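PDB 6JXG: beta-glucosidase from Chaetomella raphigera, which probably hydrolyses terminal, non-reducing beta-D-glucosyl residues with release of beta-D-glucose, acting in cellulose breakdown as a secreted member of glycoside hydrolase family 3. Local coordinates for residues 434-439 with 479-484; 487-492 with 531-536; 359-364 with 391-396; 325-330 with 511-516. All blocks are in the same frame, centred on the assembly; numbering follows the deposited sequence.

Contact 1 (434-439 with 479-484); sequences VFITAD and VVINSV
Ile436 and Ile481 lie side by side and point the same way from neighbouring strands, their CG1 atoms 3.8 Å apart. Ile436 CG1 takes the crowded place between backbone N and carbonyl carbon (chi1 59°), which brings CD1 across toward the other strand, 4.1 Å from Val479 CG1. Val434 and Val479 make a second matched pair on this face, CG1 of the first 3.9 Å from CG2 of the second. On the reverse face Phe435 lies alongside Val480, with ring atom CD1 3.7 Å from Val480 CB in an oblique approach. Next to them Thr437 and Asn482 cross obliquely, and their polar ends turn to loop residues: Thr437 OG1 hydrogen-bonds to Asp375, Asn482 ND2 to Asp358. Five backbone hydrogen bonds join the strands in parallel register. Asn482 N to Ile436 O (2.8 Å) runs nearly along the C=O axis; Ala438 N to Asn482 O is longer, 3.2 Å, with the donor above the carbonyl plane. The last rung, Val484 N to Ala438 O, comes just where the strands end. Helix 463-471, on the chain between the two strands, packs on Val434, Ile436 and Val479. This makes a beta-alpha-beta unit in the middle of the mixed sheet of the family 3 C-terminal domain, an alpha/beta sandwich.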
loop_
_atom_site.group_PDB
_atom_site.type_symbol
_atom_site.label_atom_id
_atom_site.label_comp_id
_atom_site.label_asym_id
_atom_site.label_seq_id
_atom_site.Cartn_x
_atom_site.Cartn_y
_atom_site.Cartn_z
ATOM N N VAL A 434 3.988 10.240 25.350
ATOM C CA VAL A 434 5.022 9.290 25.196
ATOM C C VAL A 434 4.916 8.666 23.769
ATOM O O VAL A 434 3.839 8.280 23.331
ATOM C CB VAL A 434 5.002 8.223 26.332
ATOM C CG1 VAL A 434 3.658 7.536 26.470
ATOM C CG2 VAL A 434 6.088 7.189 26.155
ATOM N N PHE A 435 6.064 8.531 23.120
ATOM C CA PHE A 435 6.188 8.235 21.698
ATOM C C PHE A 435 6.908 6.906 21.556
ATOM O O PHE A 435 8.056 6.744 21.993
ATOM C CB PHE A 435 7.001 9.362 21.009
ATOM C CG PHE A 435 6.299 10.688 20.964
ATOM C CD1 PHE A 435 5.590 11.080 19.830
ATOM C CD2 PHE A 435 6.275 11.515 22.049
ATOM C CE1 PHE A 435 4.914 12.288 19.795
ATOM C CE2 PHE A 435 5.594 12.740 22.008
ATOM C CZ PHE A 435 4.904 13.110 20.884
ATOM N N ILE A 436 6.242 5.949 20.937
ATOM C CA ILE A 436 6.742 4.622 20.751
ATOM C C ILE A 436 6.549 4.195 19.311
ATOM O O ILE A 436 5.677 4.742 18.595
ATOM C CB ILE A 436 6.124 3.593 21.730
ATOM C CG1 ILE A 436 4.597 3.507 21.598
ATOM C CG2 ILE A 436 6.520 3.953 23.138
ATOM C CD1 ILE A 436 3.941 2.303 22.236
ATOM N N THR A 437 7.270 3.159 18.928
ATOM C CA THR A 437 7.316 2.677 17.516
ATOM C C THR A 437 7.288 1.176 17.329
ATOM O O THR A 437 7.475 0.381 18.259
ATOM C CB THR A 437 8.625 3.158 16.836
ATOM O OG1 THR A 437 9.741 2.659 17.593
ATOM C CG2 THR A 437 8.690 4.654 16.801
ATOM N N ALA A 438 7.057 0.766 16.090
ATOM C CA ALA A 438 7.418 -0.547 15.647
ATOM C C ALA A 438 7.786 -0.479 14.161
ATOM O O ALA A 438 7.099 0.182 13.410
ATOM C CB ALA A 438 6.311 -1.567 15.891
ATOM N N ASP A 439 8.871 -1.152 13.761
ATOM C CA ASP A 439 9.410 -1.003 12.437
ATOM C C ASP A 439 9.617 -2.337 11.767
ATOM O O ASP A 439 9.580 -3.386 12.388
ATOM C CB ASP A 439 10.736 -0.178 12.533
ATOM C CG ASP A 439 11.181 0.458 11.252
ATOM O OD1 ASP A 439 10.415 0.463 10.242
ATOM O OD2 ASP A 439 12.364 0.997 11.284
ATOM N N VAL A 479 -0.512 8.319 24.676
ATOM C CA VAL A 479 0.436 7.482 23.930
ATOM C C VAL A 479 0.313 7.758 22.424
ATOM O O VAL A 479 -0.735 7.585 21.851
ATOM C CB VAL A 479 0.236 5.978 24.191
ATOM C CG1 VAL A 479 1.228 5.125 23.428
ATOM C CG2 VAL A 479 0.318 5.684 25.677
ATOM N N VAL A 480 1.412 8.172 21.816
ATOM C CA VAL A 480 1.552 8.273 20.327
ATOM C C VAL A 480 2.343 7.112 19.804
ATOM O O VAL A 480 3.494 6.937 20.235
ATOM C CB VAL A 480 2.204 9.589 19.917
ATOM C CG1 VAL A 480 2.412 9.653 18.407
ATOM C CG2 VAL A 480 1.327 10.703 20.399
ATOM N N ILE A 481 1.783 6.376 18.823
ATOM C CA ILE A 481 2.412 5.223 18.314
ATOM C C ILE A 481 2.659 5.397 16.833
ATOM O O ILE A 481 1.688 5.611 16.096
ATOM C CB ILE A 481 1.550 3.985 18.521
ATOM C CG1 ILE A 481 1.214 3.761 19.975
ATOM C CG2 ILE A 481 2.252 2.724 18.016
ATOM C CD1 ILE A 481 0.408 2.481 20.219
ATOM N N ASN A 482 3.941 5.318 16.424
ATOM C CA ASN A 482 4.314 5.299 15.002
ATOM C C ASN A 482 4.727 3.862 14.637
ATOM O O ASN A 482 5.844 3.445 14.933
ATOM C CB ASN A 482 5.437 6.319 14.741
ATOM C CG ASN A 482 4.961 7.737 14.781
ATOM O OD1 ASN A 482 4.256 8.241 13.833
ATOM N ND2 ASN A 482 5.293 8.425 15.853
ATOM N N SER A 483 3.828 3.094 13.974
ATOM C CA SER A 483 4.079 1.712 13.677
ATOM C C SER A 483 3.703 1.347 12.267
ATOM O O SER A 483 2.714 1.847 11.719
ATOM C CB SER A 483 3.244 0.817 14.608
ATOM O OG SER A 483 3.298 -0.574 14.297
ATOM N N VAL A 484 4.519 0.452 11.714
ATOM C CA VAL A 484 4.319 -0.149 10.387
ATOM C C VAL A 484 3.160 -1.089 10.292
ATOM O O VAL A 484 2.764 -1.466 9.184
ATOM C CB VAL A 484 5.587 -0.867 9.899
ATOM C CG1 VAL A 484 6.691 0.153 9.752
ATOM C CG2 VAL A 484 6.048 -1.986 10.871
#

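Contact 2 (487-492 with 531-536); sequences LILEDI and YTIAKQ
The turn into the short helix 490-493, with Leu489 at its N-cap position, rests against an irregular loop, residues 531-536. No direct hydrogen bond spans the two segments; one water does the polar work. It accepts from Leu489 N at 2.9 Å and donates to Glu490 OE1 (2.7 Å) and to Ala534 O (2.8 Å), so three bonds fix it between helix start and loop. Glu490 is bent at chi2 (-56°), which folds its carboxylate back over Lys535: Glu490 CG lies 3.1 Å from Lys535 O, and Glu490 CD 3.9 Å from Lys535 CB. The lysine chain, extended beyond CG, crosses the glutamate obliquely, and its NZ does not touch the acid. Glu490 OE2 forms a salt bridge with Arg570. In the C-terminal family 3 domain this turn follows strand 477-483 of the central sheet, and the facing loop leads toward helix 559-564. Ile488 spreads both branches over the loop backbone: CG2 lies against Lys535 O, while CD1 meets Ala534 O at 3.3 Å and also approaches Ala534 CB. Deeper in, Ile533 CG2, anti to its own backbone N, presses on Leu487 O at 3.1 Å, and the same methyl touches Leu489 CG. Trp503 of strand 498-503 packs against both Leu487 and Ile533.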
loop_
_atom_site.group_PDB
_atom_site.type_symbol
_atom_site.label_atom_id
_atom_site.label_comp_id
_atom_site.label_asym_id
_atom_site.label_seq_id
_atom_site.Cartn_x
_atom_site.Cartn_y
_atom_site.Cartn_z
ATOM N N LEU A 487 -0.010 -3.947 16.395
ATOM C CA LEU A 487 0.683 -4.248 17.608
ATOM C C LEU A 487 -0.386 -4.722 18.648
ATOM O O LEU A 487 -1.519 -4.287 18.623
ATOM C CB LEU A 487 1.413 -3.035 18.165
ATOM C CG LEU A 487 2.538 -2.464 17.344
ATOM C CD1 LEU A 487 2.977 -1.139 17.857
ATOM C CD2 LEU A 487 3.657 -3.510 17.455
ATOM N N ILE A 488 0.050 -5.535 19.596
ATOM C CA ILE A 488 -0.800 -5.929 20.714
ATOM C C ILE A 488 -0.587 -4.831 21.767
ATOM O O ILE A 488 0.521 -4.566 22.196
ATOM C CB ILE A 488 -0.403 -7.329 21.244
ATOM C CG1 ILE A 488 -0.385 -8.371 20.120
ATOM C CG2 ILE A 488 -1.271 -7.741 22.446
ATOM C CD1 ILE A 488 -1.722 -8.617 19.424
ATOM N N LEU A 489 -1.677 -4.214 22.167
ATOM C CA LEU A 489 -1.662 -3.056 23.008
ATOM C C LEU A 489 -2.215 -3.360 24.413
ATOM O O LEU A 489 -2.324 -2.435 25.212
ATOM C CB LEU A 489 -2.460 -1.944 22.383
ATOM C CG LEU A 489 -2.014 -1.499 20.990
ATOM C CD1 LEU A 489 -2.849 -0.328 20.474
ATOM C CD2 LEU A 489 -0.569 -1.084 21.100
ATOM N N GLU A 490 -2.496 -4.630 24.703
ATOM C CA GLU A 490 -3.127 -5.015 25.968
ATOM C C GLU A 490 -2.332 -4.508 27.190
ATOM O O GLU A 490 -2.905 -3.977 28.114
ATOM C CB GLU A 490 -3.280 -6.535 26.070
ATOM C CG GLU A 490 -4.181 -7.127 25.001
ATOM C CD GLU A 490 -5.565 -6.509 24.989
ATOM O OE1 GLU A 490 -5.922 -5.760 24.061
ATOM O OE2 GLU A 490 -6.304 -6.735 25.954
ATOM N N ASP A 491 -1.012 -4.606 27.163
ATOM C CA ASP A 491 -0.243 -4.043 28.287
ATOM C C ASP A 491 -0.388 -2.547 28.474
ATOM O O ASP A 491 -0.340 -2.020 29.628
ATOM C CB ASP A 491 1.253 -4.342 28.130
ATOM C CG ASP A 491 1.565 -5.796 28.262
ATOM O OD1 ASP A 491 0.722 -6.510 28.826
ATOM O OD2 ASP A 491 2.598 -6.253 27.699
ATOM N N ILE A 492 -0.545 -1.822 27.367
ATOM C CA ILE A 492 -0.665 -0.388 27.433
ATOM C C ILE A 492 -2.050 -0.026 27.935
ATOM O O ILE A 492 -2.175 0.816 28.833
ATOM C CB ILE A 492 -0.342 0.266 26.083
ATOM C CG1 ILE A 492 1.156 0.120 25.904
ATOM C CG2 ILE A 492 -0.860 1.699 26.035
ATOM C CD1 ILE A 492 1.668 0.585 24.549
ATOM N N TYR A 531 -6.301 -2.565 9.234
ATOM C CA TYR A 531 -6.067 -3.929 9.707
ATOM C C TYR A 531 -6.598 -4.079 11.118
ATOM O O TYR A 531 -7.079 -3.114 11.713
ATOM C CB TYR A 531 -4.586 -4.257 9.624
ATOM C CG TYR A 531 -3.692 -3.128 10.117
ATOM C CD1 TYR A 531 -3.772 -2.667 11.418
ATOM C CD2 TYR A 531 -2.743 -2.527 9.260
ATOM C CE1 TYR A 531 -2.978 -1.648 11.855
ATOM C CE2 TYR A 531 -1.942 -1.502 9.714
ATOM C CZ TYR A 531 -2.078 -1.069 11.010
ATOM O OH TYR A 531 -1.247 -0.057 11.434
ATOM N N THR A 532 -6.635 -5.303 11.595
ATOM C CA THR A 532 -7.166 -5.579 12.920
ATOM C C THR A 532 -6.097 -5.559 13.950
ATOM O O THR A 532 -4.995 -6.084 13.675
ATOM C CB THR A 532 -7.849 -6.967 12.944
ATOM O OG1 THR A 532 -8.896 -7.021 12.014
ATOM C CG2 THR A 532 -8.426 -7.340 14.321
ATOM N N ILE A 533 -6.399 -4.961 15.135
ATOM C CA ILE A 533 -5.541 -5.005 16.305
ATOM C C ILE A 533 -6.181 -6.004 17.293
ATOM O O ILE A 533 -7.243 -5.756 17.902
ATOM C CB ILE A 533 -5.328 -3.622 16.946
ATOM C CG1 ILE A 533 -4.611 -2.706 15.956
ATOM C CG2 ILE A 533 -4.577 -3.700 18.294
ATOM C CD1 ILE A 533 -4.258 -1.362 16.499
ATOM N N ALA A 534 -5.548 -7.178 17.368
ATOM C CA ALA A 534 -6.019 -8.293 18.204
ATOM C C ALA A 534 -5.596 -8.105 19.666
ATOM O O ALA A 534 -4.718 -7.266 20.016
ATOM C CB ALA A 534 -5.439 -9.540 17.696
ATOM N N LYS A 535 -6.202 -8.911 20.517
ATOM C CA LYS A 535 -5.842 -8.953 21.926
ATOM C C LYS A 535 -4.632 -9.861 22.210
ATOM O O LYS A 535 -3.927 -9.644 23.212
ATOM C CB LYS A 535 -7.017 -9.435 22.777
ATOM C CG LYS A 535 -8.256 -8.581 22.650
ATOM C CD LYS A 535 -9.211 -8.932 23.750
ATOM C CE LYS A 535 -10.585 -8.444 23.431
ATOM N NZ LYS A 535 -11.441 -9.019 24.539
ATOM N N GLN A 536 -4.383 -10.806 21.333
ATOM C CA GLN A 536 -3.180 -11.597 21.310
ATOM C C GLN A 536 -2.798 -12.000 19.883
ATOM O O GLN A 536 -3.651 -12.218 19.011
ATOM C CB GLN A 536 -3.362 -12.866 22.153
ATOM C CG GLN A 536 -4.324 -13.888 21.611
ATOM C CD GLN A 536 -4.840 -14.912 22.660
ATOM O OE1 GLN A 536 -5.854 -15.537 22.467
ATOM N NE2 GLN A 536 -4.152 -15.077 23.703
HETATM O O HOH W 1 -4.449 -5.158 21.842
#

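Contact 3 (359-364 with 391-396); sequences AIDNPA and PYLVAP
Two loop segments meet at the N-terminal end of helix 396-406, within the long connection from strand 351-355; Ala395 holds the N-cap position of that helix. The touching parts run in nearly opposite directions, and Asp361 carries most of the contact. Its CG is anti to the carbonyl carbon, beside the backbone N (chi1 -81°), and this lays the carboxylate across the other backbone, with OD2 2.7 Å from Leu393 O. Asp361 OD1 is also close to Leu393 O, at 3.0 Å, and packs in addition on Leu393 CG and Ala395 CB, 3.4 Å from each. Leu393 brings its side chain to this oxygen with CG anti to the backbone N (chi1 171°). A water lies beside the acid, accepting from Leu393 N at 2.9 Å and placed 3.2 Å from Asp361 OD2. An alanine at Asp361 would remove both carboxylate oxygens and would probably lose the water-mediated link to Leu393 N and much of the packing on Leu393 and Ala395. Nearer the helix, Ala359 O lies against the ring of Pro396, 3.3 Å from Pro396 CD; the proline nitrogen has no hydrogen to offer it. Ala395 CB also touches Ala359 O, so this methyl is wedged between the carbonyl and the acid. Beyond the contact, Asn362 OD1 accepts from Ala364 N, an Asx turn. Ala395 N hydrogen-bonds to Asp398 in the first turn of helix 396-406, Val394 rests on Asn513 of helix 511-519, and Ala359 and Pro396 both lean on Phe435 of strand 431-438.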
loop_
_atom_site.group_PDB
_atom_site.type_symbol
_atom_site.label_atom_id
_atom_site.label_comp_id
_atom_site.label_asym_id
_atom_site.label_seq_id
_atom_site.Cartn_x
_atom_site.Cartn_y
_atom_site.Cartn_z
ATOM N N ALA A 359 10.108 11.164 19.435
ATOM C CA ALA A 359 9.618 12.508 19.413
ATOM C C ALA A 359 10.469 13.469 18.591
ATOM O O ALA A 359 9.985 14.562 18.261
ATOM C CB ALA A 359 9.528 13.084 20.822
ATOM N N ILE A 360 11.719 13.068 18.345
ATOM C CA ILE A 360 12.740 13.914 17.701
ATOM C C ILE A 360 13.373 13.244 16.512
ATOM O O ILE A 360 13.363 12.027 16.408
ATOM C CB ILE A 360 13.869 14.291 18.692
ATOM C CG1 ILE A 360 14.549 13.019 19.220
ATOM C CG2 ILE A 360 13.283 15.226 19.744
ATOM C CD1 ILE A 360 15.780 13.280 20.041
ATOM N N ASP A 361 13.886 14.053 15.594
ATOM C CA ASP A 361 14.603 13.503 14.458
ATOM C C ASP A 361 15.865 12.741 14.962
ATOM O O ASP A 361 16.489 13.134 15.971
ATOM C CB ASP A 361 15.036 14.598 13.516
ATOM C CG ASP A 361 13.907 15.061 12.571
ATOM O OD1 ASP A 361 12.873 14.398 12.506
ATOM O OD2 ASP A 361 14.094 16.055 11.910
ATOM N N ASN A 362 16.231 11.711 14.230
ATOM C CA ASN A 362 17.411 10.909 14.491
ATOM C C ASN A 362 18.578 11.852 14.653
ATOM O O ASN A 362 18.830 12.619 13.739
ATOM C CB ASN A 362 17.661 9.943 13.355
ATOM C CG ASN A 362 18.886 9.053 13.607
ATOM O OD1 ASN A 362 19.749 9.355 14.475
ATOM N ND2 ASN A 362 18.946 7.944 12.918
ATOM N N PRO A 363 19.224 11.859 15.837
ATOM C CA PRO A 363 20.330 12.803 16.094
ATOM C C PRO A 363 21.501 12.613 15.133
ATOM O O PRO A 363 22.192 13.544 14.891
ATOM C CB PRO A 363 20.776 12.456 17.534
ATOM C CG PRO A 363 19.598 11.818 18.173
ATOM C CD PRO A 363 18.782 11.169 17.073
ATOM N N ALA A 364 21.709 11.426 14.591
ATOM C CA ALA A 364 22.799 11.201 13.620
ATOM C C ALA A 364 22.438 11.715 12.215
ATOM O O ALA A 364 23.260 11.718 11.338
ATOM C CB ALA A 364 23.120 9.712 13.568
ATOM N N PRO A 391 13.695 15.103 2.381
ATOM C CA PRO A 391 14.267 16.467 2.222
ATOM C C PRO A 391 14.315 17.212 3.569
ATOM O O PRO A 391 15.077 18.148 3.720
ATOM C CB PRO A 391 13.295 17.181 1.268
ATOM C CG PRO A 391 12.016 16.416 1.395
ATOM C CD PRO A 391 12.331 15.011 1.861
ATOM N N TYR A 392 13.531 16.748 4.518
ATOM C CA TYR A 392 13.450 17.257 5.904
ATOM C C TYR A 392 12.487 16.263 6.557
ATOM O O TYR A 392 11.854 15.468 5.855
ATOM C CB TYR A 392 12.885 18.688 5.945
ATOM C CG TYR A 392 11.511 18.853 5.390
ATOM C CD1 TYR A 392 10.377 18.626 6.172
ATOM C CD2 TYR A 392 11.307 19.203 4.055
ATOM C CE1 TYR A 392 9.104 18.731 5.655
ATOM C CE2 TYR A 392 10.022 19.338 3.535
ATOM C CZ TYR A 392 8.914 19.062 4.344
ATOM O OH TYR A 392 7.610 19.188 3.815
ATOM N N LEU A 393 12.435 16.215 7.870
ATOM C CA LEU A 393 11.420 15.361 8.537
ATOM C C LEU A 393 10.926 16.166 9.719
ATOM O O LEU A 393 11.718 16.464 10.634
ATOM C CB LEU A 393 12.017 14.020 8.979
ATOM C CG LEU A 393 11.100 13.157 9.876
ATOM C CD1 LEU A 393 9.799 12.861 9.162
ATOM C CD2 LEU A 393 11.815 11.883 10.292
ATOM N N VAL A 394 9.667 16.587 9.682
ATOM C CA VAL A 394 9.071 17.255 10.840
ATOM C C VAL A 394 8.790 16.208 11.972
ATOM O O VAL A 394 7.884 15.394 11.863
ATOM C CB VAL A 394 7.777 18.000 10.501
ATOM C CG1 VAL A 394 7.283 18.727 11.756
ATOM C CG2 VAL A 394 7.965 18.958 9.356
ATOM N N ALA A 395 9.626 16.208 13.001
ATOM C CA ALA A 395 9.394 15.335 14.133
ATOM C C ALA A 395 8.293 15.876 15.038
ATOM O O ALA A 395 8.029 17.055 15.034
ATOM C CB ALA A 395 10.662 15.155 14.929
ATOM N N PRO A 396 7.685 15.014 15.858
ATOM C CA PRO A 396 6.612 15.541 16.738
ATOM C C PRO A 396 7.033 16.784 17.548
ATOM O O PRO A 396 6.306 17.765 17.625
ATOM C CB PRO A 396 6.345 14.372 17.670
ATOM C CG PRO A 396 6.563 13.172 16.805
ATOM C CD PRO A 396 7.798 13.560 15.944
HETATM O O HOH W 2 14.349 17.877 9.296
#

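Contact 4 (325-330 with 511-516); sequences VARAIA and SGNGLA
Helix segments 325-330 and 511-516 cross at -51°, their axes only 7.8 Å apart at closest approach. The tightest point is Ala330 against Gly514, whose CA atoms are 4.8 Å apart. Gly514 CA is 4.0 Å from Ala330 C, and a beta carbon on Gly514 would point straight at that carbon and clash with it. Ala330 puts its methyl toward the other helix, CB 4.0 Å from Ser511 CA. Ser511 itself turns away, its OG bonding His378.

At the edge of this small-residue crossing, Arg327 reaches out with CG anti to its backbone N (chi1 -170°) and the chain extended as far as NE. Its guanidinium stacks on the side chain of Asn513, the two flat groups 17° apart, with Asn513 CB over the centre of one face, 3.6 Å from Arg327 NE. The amide continues the stack over the guanidinium, Asn513 ND2 3.9 Å from Arg327 NH1, without a bond between them: Asn513 ND2 bonds Glu510, and Arg327 NH2 forms a salt bridge with Asp517, one helical turn beyond Asn513. A leucine at Arg327 would lose that salt bridge and would probably leave Asn513 without its flat stacking partner, weakening the edge of the crossing.

Helix 323-332 also packs through Ala328 and Ile329 on helix 84-100, which belongs to the family 3 N-terminal domain. This is close helix-helix packing through glycine and alanine, placed where the N-terminal domain meets the alpha/beta C-terminal domain.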
loop_
_atom_site.group_PDB
_atom_site.type_symbol
_atom_site.label_atom_id
_atom_site.label_comp_id
_atom_site.label_asym_id
_atom_site.label_seq_id
_atom_site.Cartn_x
_atom_site.Cartn_y
_atom_site.Cartn_z
ATOM N N VAL A 325 -0.113 17.512 -0.045
ATOM C CA VAL A 325 -0.773 16.196 0.035
ATOM C C VAL A 325 -0.038 15.304 1.021
ATOM O O VAL A 325 -0.677 14.550 1.701
ATOM C CB VAL A 325 -0.942 15.518 -1.353
ATOM C CG1 VAL A 325 0.374 15.070 -1.927
ATOM C CG2 VAL A 325 -1.873 14.314 -1.209
ATOM N N ALA A 326 1.285 15.431 1.139
ATOM C CA ALA A 326 2.022 14.678 2.137
ATOM C C ALA A 326 1.507 14.989 3.591
ATOM O O ALA A 326 1.250 14.089 4.402
ATOM C CB ALA A 326 3.515 14.858 1.979
ATOM N N ARG A 327 1.304 16.266 3.880
ATOM C CA ARG A 327 0.746 16.659 5.156
ATOM C C ARG A 327 -0.685 16.187 5.336
ATOM O O ARG A 327 -1.070 15.730 6.415
ATOM C CB ARG A 327 0.821 18.171 5.342
ATOM C CG ARG A 327 0.469 18.576 6.787
ATOM C CD ARG A 327 0.623 20.052 6.912
ATOM N NE ARG A 327 0.201 20.497 8.243
ATOM C CZ ARG A 327 0.617 21.628 8.791
ATOM N NH1 ARG A 327 1.489 22.403 8.157
ATOM N NH2 ARG A 327 0.172 21.992 9.985
ATOM N N ALA A 328 -1.523 16.292 4.301
ATOM C CA ALA A 328 -2.906 15.929 4.443
ATOM C C ALA A 328 -3.071 14.424 4.758
ATOM O O ALA A 328 -3.896 14.059 5.596
ATOM C CB ALA A 328 -3.708 16.331 3.212
ATOM N N ILE A 329 -2.248 13.575 4.146
ATOM C CA ILE A 329 -2.262 12.137 4.476
ATOM C C ILE A 329 -1.633 11.810 5.822
ATOM O O ILE A 329 -2.152 10.940 6.532
ATOM C CB ILE A 329 -1.615 11.347 3.314
ATOM C CG1 ILE A 329 -2.504 11.482 2.062
ATOM C CG2 ILE A 329 -1.348 9.897 3.710
ATOM C CD1 ILE A 329 -1.912 11.023 0.791
ATOM N N ALA A 330 -0.548 12.487 6.205
ATOM C CA ALA A 330 0.043 12.326 7.531
ATOM C C ALA A 330 -0.985 12.675 8.583
ATOM O O ALA A 330 -1.050 12.038 9.626
ATOM C CB ALA A 330 1.246 13.214 7.718
ATOM N N SER A 511 5.118 14.116 8.798
ATOM C CA SER A 511 4.596 13.363 9.957
ATOM C C SER A 511 4.183 14.243 11.159
ATOM O O SER A 511 3.017 14.252 11.575
ATOM C CB SER A 511 5.648 12.308 10.412
ATOM O OG SER A 511 5.202 11.575 11.542
ATOM N N GLY A 512 5.149 14.926 11.742
ATOM C CA GLY A 512 4.928 15.683 12.960
ATOM C C GLY A 512 3.949 16.842 12.778
ATOM O O GLY A 512 3.221 17.195 13.738
ATOM N N ASN A 513 3.871 17.416 11.572
ATOM C CA ASN A 513 2.792 18.409 11.289
ATOM C C ASN A 513 1.388 17.803 11.269
ATOM O O ASN A 513 0.426 18.312 11.930
ATOM C CB ASN A 513 3.075 19.201 10.016
ATOM C CG ASN A 513 4.117 20.280 10.247
ATOM O OD1 ASN A 513 4.240 20.801 11.359
ATOM N ND2 ASN A 513 4.809 20.658 9.211
ATOM N N GLY A 514 1.269 16.643 10.633
ATOM C CA GLY A 514 0.012 16.010 10.628
ATOM C C GLY A 514 -0.406 15.641 12.039
ATOM O O GLY A 514 -1.548 15.854 12.453
ATOM N N LEU A 515 0.513 15.122 12.826
ATOM C CA LEU A 515 0.209 14.761 14.212
ATOM C C LEU A 515 -0.269 15.940 15.045
ATOM O O LEU A 515 -1.248 15.821 15.802
ATOM C CB LEU A 515 1.456 14.163 14.860
ATOM C CG LEU A 515 1.330 13.877 16.335
ATOM C CD1 LEU A 515 0.343 12.691 16.455
ATOM C CD2 LEU A 515 2.665 13.591 17.082
ATOM N N ALA A 516 0.456 17.061 14.974
ATOM C CA ALA A 516 0.023 18.265 15.720
ATOM C C ALA A 516 -1.295 18.815 15.270
ATOM O O ALA A 516 -2.056 19.347 16.079
ATOM C CB ALA A 516 1.061 19.358 15.623
#

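Overall arrangement
From the N terminus, helix 323-332 comes first and opens contact 4. Contact 3, between 359-364 and 391-396, closes a loop of 26 residues without helix or strand, leading into helix 396-406. Contact 1 follows in series, pairing two central strands. Both are nested inside the large loop that contact 4 closes at 511-516. Contact 2 opens at 487-492, before that closure, and ends at 531-536, so it crosses contact 4. Phe435 of contact 1 is a hub, touching Ala359 and Pro396 of contact 3 and Leu515 of contact 4. From the other face of the sheet Ile436, Ala438 and Ile481 reach contact 2, whose centre is about 27 Å from that of contact 3.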